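Local coordinates for RING-type domain-containing protein (Chaetomium thermophilum, PDB 6Z3U) that probably activates the cyclin-dependent kinase of the CAK complex, here as a C-terminal MAT1-family fragment lying against both the kinase and its cyclin, at residues C[58-62]-C[63-67]; C[25-28]-C[29-33]; C[49-52]-C[53-57]. All blocks are in the same frame, centred on the assembly; numbering follows the deposited sequence.

Contact 1: residues C[58-62]-C[63-67]; sequences LAVFI and EDEKE
The backbone N of Phe61 gives its hydrogen to Glu65 OE1 at 2.8 Å, and the bond is bent, 135° at the hydrogen, meeting the oxygen from above the carboxylate plane. Phe61 is the N-cap of helix 62-67, and the Glu65 side chain turns back toward it over the start of its own helix. The chain gets there because CG lies anti to the carbonyl carbon (chi1 -68°) and runs on extended, passing beside the Phe61 carbonyl. Phe61 O in turn accepts from Glu65 N at 2.9 Å, which makes the pairing of the two residues reciprocal. One residue on, Lys66 N bonds to Ile62 O at 3.0 Å and continues the first helical turn. Val60 meets the carboxylate crosswise, its CG1 3.9 Å from Glu65 OE2. That second oxygen is held by Tyr18 and Arg13 of the cyclin chain, while Asp64 forms a salt bridge with Lys317 of the same cyclin. The link that follows helix 43-55 passes directly into helix 62-67, whose opening turn is fastened to the cyclin; the contact's centre lies about 22 Å from the centre of the chain.

Contact 2: residues C[25-28]-C[29-33]; sequences PSLD and KYRID
Leu27 and Arg31 lie one turn apart on the short, weakly bonded helix 25-31, and their side chains run at a slant to each other. Leu27 CD1 comes within 3.5 Å of Arg31 NH1, approaching the guanidinium neither squarely over its face nor at its edge. The arginine starts with CG anti to its carbonyl carbon (chi1 -54°), and a bend at chi3 then carries the guanidinium across to the leucine branch. Both side chains also touch Phe43 of helix 43-55, and Leu27 packs on Pro248 of the kinase chain. Asp28 OD1 stands 5.3 Å from Arg31 NH1, a separation at which the opposite charges probably still attract without touching. With Arg31 cut back to an alanine, Leu27 CD1 would probably lose its neighbour on this flank and Asp28 the positive charge near it. Tyr30 presents the CD2 side of its ring to the preceding turn: Ser26 O lies 3.5 Å from Tyr30 CD2, placed obliquely, while Leu27 O lies near the ring plane at the edge. Two amides grip Leu27 O, Tyr30 N at 2.8 Å from above the carbonyl plane and Arg31 N at 3.1 Å. On the more exposed flank the Lys29 chain bends at chi3 and chi4, folding back until NZ bonds to Ser26 O at 3.2 Å, in the carbonyl plane and on a lone pair.

Contact 3: residues C[49-52]-C[53-57]; sequences RAMF and EAFAG
Phe52 and Ala56 meet at the C-terminal end of helix 43-55, where a CH-pi contact forms the tight half of this local packing. The methyl of Ala56 sits over one face of the Phe52 ring, its CB 3.9 Å from the centroid and only 16° off the ring normal, displaced slightly toward the CE2 rim. A chi1 of 176° puts CG anti to the backbone N, and the ring stands out from the helix with one face turned to the methyl of Ala56. Phe11 of this chain packs against the ring at a steep angle, and Arg11 of the cyclin chain makes a cation-pi contact with it, so aromatic, methyl and guanidinium groups share one buried site. On another flank Met51 CE lies 4.4 Å from Phe55 CE1; both residues touch Tyr16.

Arg49 and Glu53 form the looser, partly exposed side. They make a salt bridge, Arg49 NH2 to Glu53 OE2 at 3.1 Å, but the oxygen lies over the guanidinium face, toward its rim, so charge alone holds the pair and no N-H points at the oxygen; the two planes are 84° apart. The other carboxylate oxygen, OE1, has a salt bridge to Arg190 of the cyclin, while Arg49 packs on Phe215 of the kinase chain; this flank therefore faces both partners.

The helix runs out here. Glu53 N to Arg49 O and Ala54 N to Ala50 O are regular i to i+4 bonds, whereas Phe55 N to Met51 O is weak. Ala56 then leaves helical backbone angles, and Gly57 follows with positive phi. In this last turn two amides converge on Phe52 O: Ala56 N nearly in line with the carbonyl, and Phe55 N at 3.1 Å from above its plane.

Contact 3 is the buried one, near the centre of the chain, and rests on aromatic rings, methyl groups and a single face-on salt bridge. Contact 2 is a surface contact about 21 Å away between centres, on a different and weaker helix; backbone carbonyls carry much of its bonding. Contact 1, partly buried, lies on the opposite side of the chain's centre from contact 2, with about 38 Å between their centres, and depends on a carboxylate at a helix start. Contacts 3 and 1 adjoin in sequence, one at the end of helix 43-55, the other where the next helix, 62-67, begins. All three touch the cyclin, and contacts 2 and 3 also pack against the kinase chain.

Contact 1: residues C[58-62]-C[63-67]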
ATOM      1  N   LEU C  58      -9.313  17.056  -5.461  1.00 61.88           N
ATOM      2  CA  LEU C  58      -9.067  18.477  -5.675  1.00 52.55           C
ATOM      3  C   LEU C  58     -10.150  19.321  -5.014  1.00 54.06           C
ATOM      4  O   LEU C  58      -9.868  20.408  -4.497  1.00 61.65           O
ATOM      5  CB  LEU C  58      -8.991  18.777  -7.171  1.00 60.52           C
ATOM      6  CG  LEU C  58      -7.984  19.849  -7.599  1.00 66.69           C
ATOM      7  CD1 LEU C  58      -8.185  20.221  -9.064  1.00 57.15           C
ATOM      8  CD2 LEU C  58      -8.073  21.082  -6.714  1.00 57.57           C
ATOM      9  N   ALA C  59     -11.392  18.835  -5.017  1.00 65.25           N
ATOM     10  CA  ALA C  59     -12.511  19.524  -4.388  1.00 55.29           C
ATOM     11  C   ALA C  59     -12.916  18.858  -3.076  1.00 59.44           C
ATOM     12  O   ALA C  59     -14.067  18.964  -2.647  1.00 54.83           O
ATOM     13  CB  ALA C  59     -13.705  19.587  -5.338  1.00 61.65           C
ATOM     14  N   VAL C  60     -11.978  18.163  -2.438  1.00 56.55           N
ATOM     15  CA  VAL C  60     -12.200  17.563  -1.128  1.00 57.94           C
ATOM     16  C   VAL C  60     -11.724  18.582  -0.098  1.00 53.91           C
ATOM     17  O   VAL C  60     -10.523  18.764   0.109  1.00 62.22           O
ATOM     18  CB  VAL C  60     -11.479  16.223  -0.984  1.00 58.24           C
ATOM     19  CG1 VAL C  60     -11.435  15.791   0.475  1.00 61.23           C
ATOM     20  CG2 VAL C  60     -12.170  15.164  -1.824  1.00 59.88           C
ATOM     21  N   PHE C  61     -12.672  19.263   0.539  1.00 57.46           N
ATOM     22  CA  PHE C  61     -12.369  20.298   1.526  1.00 61.38           C
ATOM     23  C   PHE C  61     -12.389  19.642   2.900  1.00 69.97           C
ATOM     24  O   PHE C  61     -13.448  19.472   3.508  1.00 72.71           O
ATOM     25  CB  PHE C  61     -13.372  21.439   1.417  1.00 74.55           C
ATOM     26  CG  PHE C  61     -13.536  21.963   0.015  1.00 75.55           C
ATOM     27  CD1 PHE C  61     -12.442  22.432  -0.694  1.00 74.06           C
ATOM     28  CD2 PHE C  61     -14.778  21.968  -0.599  1.00 70.39           C
ATOM     29  CE1 PHE C  61     -12.587  22.909  -1.984  1.00 71.55           C
ATOM     30  CE2 PHE C  61     -14.928  22.441  -1.890  1.00 60.76           C
ATOM     31  CZ  PHE C  61     -13.830  22.911  -2.583  1.00 73.76           C
ATOM     32  N   ILE C  62     -11.204  19.283   3.400  1.00 67.31           N
ATOM     33  CA  ILE C  62     -11.119  18.468   4.608  1.00 60.82           C
ATOM     34  C   ILE C  62     -11.705  19.211   5.800  1.00 72.53           C
ATOM     35  O   ILE C  62     -12.484  18.651   6.581  1.00 72.07           O
ATOM     36  CB  ILE C  62      -9.657  18.050   4.862  1.00 62.74           C
ATOM     37  CG1 ILE C  62      -9.246  16.972   3.853  1.00 65.11           C
ATOM     38  CG2 ILE C  62      -9.477  17.571   6.299  1.00 65.25           C
ATOM     39  CD1 ILE C  62      -7.783  16.573   3.922  1.00 73.46           C
ATOM     40  N   GLU C  63     -11.347  20.487   5.955  1.00 78.43           N
ATOM     41  CA  GLU C  63     -11.786  21.241   7.126  1.00 80.50           C
ATOM     42  C   GLU C  63     -13.305  21.352   7.170  1.00 81.89           C
ATOM     43  O   GLU C  63     -13.935  21.017   8.179  1.00 81.42           O
ATOM     44  CB  GLU C  63     -11.140  22.627   7.125  1.00 82.85           C
ATOM     45  CG  GLU C  63     -11.624  23.538   8.244  1.00 93.44           C
ATOM     46  CD  GLU C  63     -10.756  24.770   8.412  1.00 90.15           C
ATOM     47  OE1 GLU C  63     -11.082  25.616   9.274  1.00 93.45           O
ATOM     48  OE2 GLU C  63      -9.747  24.894   7.686  1.00 85.51           O
ATOM     49  N   ASP C  64     -13.912  21.821   6.078  1.00 82.40           N
ATOM     50  CA  ASP C  64     -15.357  22.025   6.069  1.00 77.73           C
ATOM     51  C   ASP C  64     -16.106  20.701   6.163  1.00 75.37           C
ATOM     52  O   ASP C  64     -17.116  20.603   6.869  1.00 73.04           O
ATOM     53  CB  ASP C  64     -15.762  22.784   4.806  1.00 78.84           C
ATOM     54  CG  ASP C  64     -15.135  24.160   4.729  1.00 82.61           C
ATOM     55  OD1 ASP C  64     -15.253  24.924   5.710  1.00 84.70           O
ATOM     56  OD2 ASP C  64     -14.520  24.477   3.690  1.00 93.37           O
ATOM     57  N   GLU C  65     -15.627  19.672   5.462  1.00 73.58           N
ATOM     58  CA  GLU C  65     -16.335  18.396   5.448  1.00 73.02           C
ATOM     59  C   GLU C  65     -16.319  17.731   6.820  1.00 69.20           C
ATOM     60  O   GLU C  65     -17.332  17.167   7.252  1.00 57.18           O
ATOM     61  CB  GLU C  65     -15.720  17.474   4.395  1.00 73.12           C
ATOM     62  CG  GLU C  65     -15.943  17.938   2.957  1.00 72.31           C
ATOM     63  CD  GLU C  65     -15.188  17.099   1.940  1.00 68.47           C
ATOM     64  OE1 GLU C  65     -14.923  17.607   0.829  1.00 67.07           O
ATOM     65  OE2 GLU C  65     -14.860  15.934   2.250  1.00 68.98           O
ATOM     66  N   LYS C  66     -15.185  17.787   7.521  1.00 76.08           N
ATOM     67  CA  LYS C  66     -15.069  17.098   8.802  1.00 74.38           C
ATOM     68  C   LYS C  66     -15.795  17.836   9.921  1.00 78.35           C
ATOM     69  O   LYS C  66     -16.328  17.196  10.834  1.00 64.63           O
ATOM     70  CB  LYS C  66     -13.595  16.905   9.166  1.00 68.53           C
ATOM     71  CG  LYS C  66     -12.880  15.857   8.317  1.00 66.91           C
ATOM     72  CD  LYS C  66     -13.415  14.453   8.583  1.00 60.60           C
ATOM     73  CE  LYS C  66     -12.723  13.411   7.721  1.00 50.21           C
ATOM     74  NZ  LYS C  66     -13.305  12.057   7.931  1.00 50.24           N
ATOM     75  N   GLU C  67     -15.812  19.170   9.879  1.00 83.28           N
ATOM     76  CA  GLU C  67     -16.531  19.940  10.888  1.00 80.58           C
ATOM     77  C   GLU C  67     -18.041  19.852  10.709  1.00 80.01           C
ATOM     78  O   GLU C  67     -18.781  20.099  11.667  1.00 80.51           O
ATOM     79  CB  GLU C  67     -16.091  21.405  10.844  1.00 81.71           C
ATOM     80  CG  GLU C  67     -14.717  21.664  11.452  1.00 87.56           C
ATOM     81  CD  GLU C  67     -14.740  21.702  12.972  1.00 91.86           C
ATOM     82  OE1 GLU C  67     -15.776  22.100  13.547  1.00 99.17           O
ATOM     83  OE2 GLU C  67     -13.717  21.337  13.593  1.00 76.15           O
TER

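Contact 2: residues C[25-28]-C[29-33]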
ATOM      1  N   PRO C  25      10.091  14.658 -20.036  1.00 73.51           N
ATOM      2  CA  PRO C  25      11.425  14.281 -20.534  1.00 67.09           C
ATOM      3  C   PRO C  25      12.168  13.330 -19.615  1.00 65.43           C
ATOM      4  O   PRO C  25      13.032  12.577 -20.083  1.00 57.94           O
ATOM      5  CB  PRO C  25      12.148  15.629 -20.661  1.00 64.25           C
ATOM      6  CG  PRO C  25      11.410  16.551 -19.747  1.00 74.84           C
ATOM      7  CD  PRO C  25       9.982  16.107 -19.794  1.00 74.84           C
ATOM      8  N   SER C  26      11.869  13.351 -18.314  1.00 72.21           N
ATOM      9  CA  SER C  26      12.491  12.402 -17.398  1.00 71.87           C
ATOM     10  C   SER C  26      12.149  10.964 -17.766  1.00 67.69           C
ATOM     11  O   SER C  26      12.919  10.046 -17.459  1.00 66.49           O
ATOM     12  CB  SER C  26      12.060  12.701 -15.961  1.00 72.80           C
ATOM     13  OG  SER C  26      10.674  12.466 -15.781  1.00 71.11           O
ATOM     14  N   LEU C  27      11.002  10.745 -18.417  1.00 65.86           N
ATOM     15  CA  LEU C  27      10.642   9.397 -18.841  1.00 52.53           C
ATOM     16  C   LEU C  27      11.468   8.944 -20.037  1.00 59.43           C
ATOM     17  O   LEU C  27      11.760   7.751 -20.171  1.00 60.61           O
ATOM     18  CB  LEU C  27       9.156   9.330 -19.193  1.00 49.96           C
ATOM     19  CG  LEU C  27       8.151   9.378 -18.044  1.00 48.32           C
ATOM     20  CD1 LEU C  27       6.732   9.336 -18.590  1.00 48.61           C
ATOM     21  CD2 LEU C  27       8.383   8.228 -17.083  1.00 45.80           C
ATOM     22  N   ASP C  28      11.848   9.880 -20.911  1.00 59.32           N
ATOM     23  CA  ASP C  28      12.548   9.522 -22.138  1.00 65.78           C
ATOM     24  C   ASP C  28      13.751   8.625 -21.875  1.00 54.57           C
ATOM     25  O   ASP C  28      14.056   7.744 -22.687  1.00 54.68           O
ATOM     26  CB  ASP C  28      12.986  10.794 -22.870  1.00 71.64           C
ATOM     27  CG  ASP C  28      11.815  11.693 -23.231  1.00 71.93           C
ATOM     28  OD1 ASP C  28      10.656  11.235 -23.115  1.00 66.88           O
ATOM     29  OD2 ASP C  28      12.056  12.854 -23.627  1.00 65.07           O
ATOM     30  N   LYS C  29      14.440   8.818 -20.745  1.00 56.90           N
ATOM     31  CA  LYS C  29      15.627   8.015 -20.476  1.00 55.39           C
ATOM     32  C   LYS C  29      15.271   6.537 -20.361  1.00 54.12           C
ATOM     33  O   LYS C  29      16.017   5.669 -20.830  1.00 53.17           O
ATOM     34  CB  LYS C  29      16.325   8.473 -19.190  1.00 56.86           C
ATOM     35  CG  LYS C  29      16.012   9.887 -18.716  1.00 53.67           C
ATOM     36  CD  LYS C  29      16.935  10.309 -17.576  1.00 53.72           C
ATOM     37  CE  LYS C  29      16.712   9.487 -16.312  1.00 58.86           C
ATOM     38  NZ  LYS C  29      15.478   9.877 -15.582  1.00 70.31           N
ATOM     39  N   TYR C  30      14.129   6.235 -19.743  1.00 57.45           N
ATOM     40  CA  TYR C  30      13.737   4.860 -19.469  1.00 54.44           C
ATOM     41  C   TYR C  30      13.011   4.206 -20.638  1.00 49.04           C
ATOM     42  O   TYR C  30      13.169   2.999 -20.852  1.00 46.42           O
ATOM     43  CB  TYR C  30      12.851   4.814 -18.221  1.00 44.71           C
ATOM     44  CG  TYR C  30      13.515   5.387 -16.990  1.00 44.32           C
ATOM     45  CD1 TYR C  30      14.419   4.635 -16.253  1.00 45.94           C
ATOM     46  CD2 TYR C  30      13.240   6.679 -16.565  1.00 45.23           C
ATOM     47  CE1 TYR C  30      15.031   5.152 -15.127  1.00 46.62           C
ATOM     48  CE2 TYR C  30      13.848   7.206 -15.439  1.00 45.13           C
ATOM     49  CZ  TYR C  30      14.743   6.438 -14.723  1.00 52.50           C
ATOM     50  OH  TYR C  30      15.355   6.954 -13.600  1.00 46.35           O
ATOM     51  N   ARG C  31      12.230   4.974 -21.403  1.00 48.59           N
ATOM     52  CA  ARG C  31      11.510   4.394 -22.534  1.00 49.35           C
ATOM     53  C   ARG C  31      12.456   3.675 -23.487  1.00 50.34           C
ATOM     54  O   ARG C  31      12.054   2.710 -24.149  1.00 50.32           O
ATOM     55  CB  ARG C  31      10.735   5.480 -23.280  1.00 51.43           C
ATOM     56  CG  ARG C  31       9.802   6.301 -22.404  1.00 50.78           C
ATOM     57  CD  ARG C  31       8.886   7.187 -23.238  1.00 52.92           C
ATOM     58  NE  ARG C  31       7.534   6.636 -23.329  1.00 53.71           N
ATOM     59  CZ  ARG C  31       6.473   7.101 -22.670  1.00 60.28           C
ATOM     60  NH1 ARG C  31       6.576   8.146 -21.858  1.00 51.59           N
ATOM     61  NH2 ARG C  31       5.294   6.515 -22.829  1.00 65.31           N
ATOM     62  N   ILE C  32      13.710   4.121 -23.567  1.00 51.40           N
ATOM     63  CA  ILE C  32      14.710   3.493 -24.422  1.00 58.84           C
ATOM     64  C   ILE C  32      15.645   2.585 -23.631  1.00 56.00           C
ATOM     65  O   ILE C  32      16.630   2.084 -24.183  1.00 51.62           O
ATOM     66  CB  ILE C  32      15.514   4.543 -25.212  1.00 55.33           C
ATOM     67  CG1 ILE C  32      16.125   5.583 -24.268  1.00 55.40           C
ATOM     68  CG2 ILE C  32      14.633   5.209 -26.259  1.00 58.52           C
ATOM     69  CD1 ILE C  32      16.889   6.680 -24.983  1.00 64.85           C
ATOM     70  N   ASP C  33      15.368   2.367 -22.349  1.00 56.28           N
ATOM     71  CA  ASP C  33      16.129   1.395 -21.581  1.00 51.45           C
ATOM     72  C   ASP C  33      15.701  -0.011 -21.983  1.00 48.07           C
ATOM     73  O   ASP C  33      14.513  -0.343 -21.943  1.00 51.18           O
ATOM     74  CB  ASP C  33      15.917   1.610 -20.085  1.00 45.23           C
ATOM     75  CG  ASP C  33      16.709   0.632 -19.241  1.00 51.84           C
ATOM     76  OD1 ASP C  33      17.578  -0.069 -19.801  1.00 50.00           O
ATOM     77  OD2 ASP C  33      16.464   0.562 -18.018  1.00 56.46           O
TER

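Contact 3: residues C[49-52]-C[53-57]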
ATOM      1  N   ARG C  49      -1.160   7.016 -13.264  1.00 48.99           N
ATOM      2  CA  ARG C  49      -1.033   7.089 -11.813  1.00 40.84           C
ATOM      3  C   ARG C  49      -0.777   8.517 -11.355  1.00 41.92           C
ATOM      4  O   ARG C  49      -1.349   8.966 -10.355  1.00 40.55           O
ATOM      5  CB  ARG C  49       0.090   6.153 -11.362  1.00 42.17           C
ATOM      6  CG  ARG C  49       0.318   6.060  -9.861  1.00 44.82           C
ATOM      7  CD  ARG C  49       1.064   4.772  -9.525  1.00 38.01           C
ATOM      8  NE  ARG C  49       1.896   4.875  -8.329  1.00 35.64           N
ATOM      9  CZ  ARG C  49       1.434   4.834  -7.083  1.00 35.25           C
ATOM     10  NH1 ARG C  49       2.275   4.925  -6.064  1.00 46.49           N
ATOM     11  NH2 ARG C  49       0.134   4.714  -6.854  1.00 35.31           N
ATOM     12  N   ALA C  50       0.070   9.250 -12.081  1.00 51.17           N
ATOM     13  CA  ALA C  50       0.369  10.629 -11.710  1.00 47.61           C
ATOM     14  C   ALA C  50      -0.850  11.527 -11.889  1.00 44.40           C
ATOM     15  O   ALA C  50      -1.184  12.322 -11.003  1.00 49.17           O
ATOM     16  CB  ALA C  50       1.543  11.148 -12.540  1.00 56.95           C
ATOM     17  N   MET C  51      -1.531  11.410 -13.032  1.00 50.77           N
ATOM     18  CA  MET C  51      -2.670  12.277 -13.311  1.00 53.82           C
ATOM     19  C   MET C  51      -3.781  12.089 -12.283  1.00 51.93           C
ATOM     20  O   MET C  51      -4.420  13.062 -11.864  1.00 51.60           O
ATOM     21  CB  MET C  51      -3.194  12.006 -14.721  1.00 50.38           C
ATOM     22  CG  MET C  51      -2.242  12.441 -15.824  1.00 53.30           C
ATOM     23  SD  MET C  51      -2.075  14.230 -15.941  1.00 61.31           S
ATOM     24  CE  MET C  51      -3.539  14.645 -16.886  1.00 61.71           C
ATOM     25  N   PHE C  52      -4.029  10.847 -11.864  1.00 52.28           N
ATOM     26  CA  PHE C  52      -5.040  10.607 -10.841  1.00 46.85           C
ATOM     27  C   PHE C  52      -4.683  11.321  -9.546  1.00 49.92           C
ATOM     28  O   PHE C  52      -5.490  12.078  -8.993  1.00 50.95           O
ATOM     29  CB  PHE C  52      -5.193   9.104 -10.602  1.00 47.80           C
ATOM     30  CG  PHE C  52      -6.146   8.763  -9.493  1.00 49.50           C
ATOM     31  CD1 PHE C  52      -7.513   8.798  -9.703  1.00 53.86           C
ATOM     32  CD2 PHE C  52      -5.673   8.400  -8.243  1.00 44.84           C
ATOM     33  CE1 PHE C  52      -8.394   8.482  -8.685  1.00 59.30           C
ATOM     34  CE2 PHE C  52      -6.549   8.081  -7.221  1.00 54.73           C
ATOM     35  CZ  PHE C  52      -7.910   8.122  -7.443  1.00 59.90           C
ATOM     36  N   GLU C  53      -3.466  11.099  -9.048  1.00 52.62           N
ATOM     37  CA  GLU C  53      -3.063  11.704  -7.785  1.00 48.32           C
ATOM     38  C   GLU C  53      -3.004  13.221  -7.886  1.00 50.91           C
ATOM     39  O   GLU C  53      -3.172  13.915  -6.876  1.00 57.57           O
ATOM     40  CB  GLU C  53      -1.713  11.132  -7.351  1.00 46.28           C
ATOM     41  CG  GLU C  53      -1.765   9.632  -7.064  1.00 55.01           C
ATOM     42  CD  GLU C  53      -0.403   9.029  -6.781  1.00 45.14           C
ATOM     43  OE1 GLU C  53       0.581   9.791  -6.692  1.00 62.54           O
ATOM     44  OE2 GLU C  53      -0.319   7.789  -6.658  1.00 37.57           O
ATOM     45  N   ALA C  54      -2.772  13.755  -9.089  1.00 60.58           N
ATOM     46  CA  ALA C  54      -2.726  15.204  -9.261  1.00 57.02           C
ATOM     47  C   ALA C  54      -4.107  15.835  -9.125  1.00 54.68           C
ATOM     48  O   ALA C  54      -4.214  17.009  -8.757  1.00 50.49           O
ATOM     49  CB  ALA C  54      -2.122  15.555 -10.621  1.00 49.19           C
ATOM     50  N   PHE C  55      -5.167  15.081  -9.420  1.00 53.01           N
ATOM     51  CA  PHE C  55      -6.527  15.590  -9.334  1.00 56.30           C
ATOM     52  C   PHE C  55      -7.374  14.899  -8.275  1.00 58.90           C
ATOM     53  O   PHE C  55      -8.466  15.391  -7.968  1.00 61.16           O
ATOM     54  CB  PHE C  55      -7.235  15.453 -10.693  1.00 57.49           C
ATOM     55  CG  PHE C  55      -6.713  16.389 -11.747  1.00 58.38           C
ATOM     56  CD1 PHE C  55      -5.618  16.043 -12.520  1.00 57.02           C
ATOM     57  CD2 PHE C  55      -7.325  17.612 -11.968  1.00 57.37           C
ATOM     58  CE1 PHE C  55      -5.139  16.903 -13.494  1.00 55.41           C
ATOM     59  CE2 PHE C  55      -6.851  18.476 -12.939  1.00 59.45           C
ATOM     60  CZ  PHE C  55      -5.757  18.120 -13.703  1.00 59.98           C
ATOM     61  N   ALA C  56      -6.908  13.791  -7.705  1.00 55.69           N
ATOM     62  CA  ALA C  56      -7.702  13.064  -6.723  1.00 54.23           C
ATOM     63  C   ALA C  56      -7.920  13.918  -5.483  1.00 55.24           C
ATOM     64  O   ALA C  56      -6.966  14.260  -4.778  1.00 54.98           O
ATOM     65  CB  ALA C  56      -7.008  11.755  -6.354  1.00 58.06           C
ATOM     66  N   GLY C  57      -9.179  14.255  -5.219  1.00 63.59           N
ATOM     67  CA  GLY C  57      -9.513  15.066  -4.065  1.00 58.94           C
ATOM     68  C   GLY C  57      -9.229  16.539  -4.233  1.00 61.25           C
ATOM     69  O   GLY C  57      -8.942  17.225  -3.246  1.00 49.82           O
TER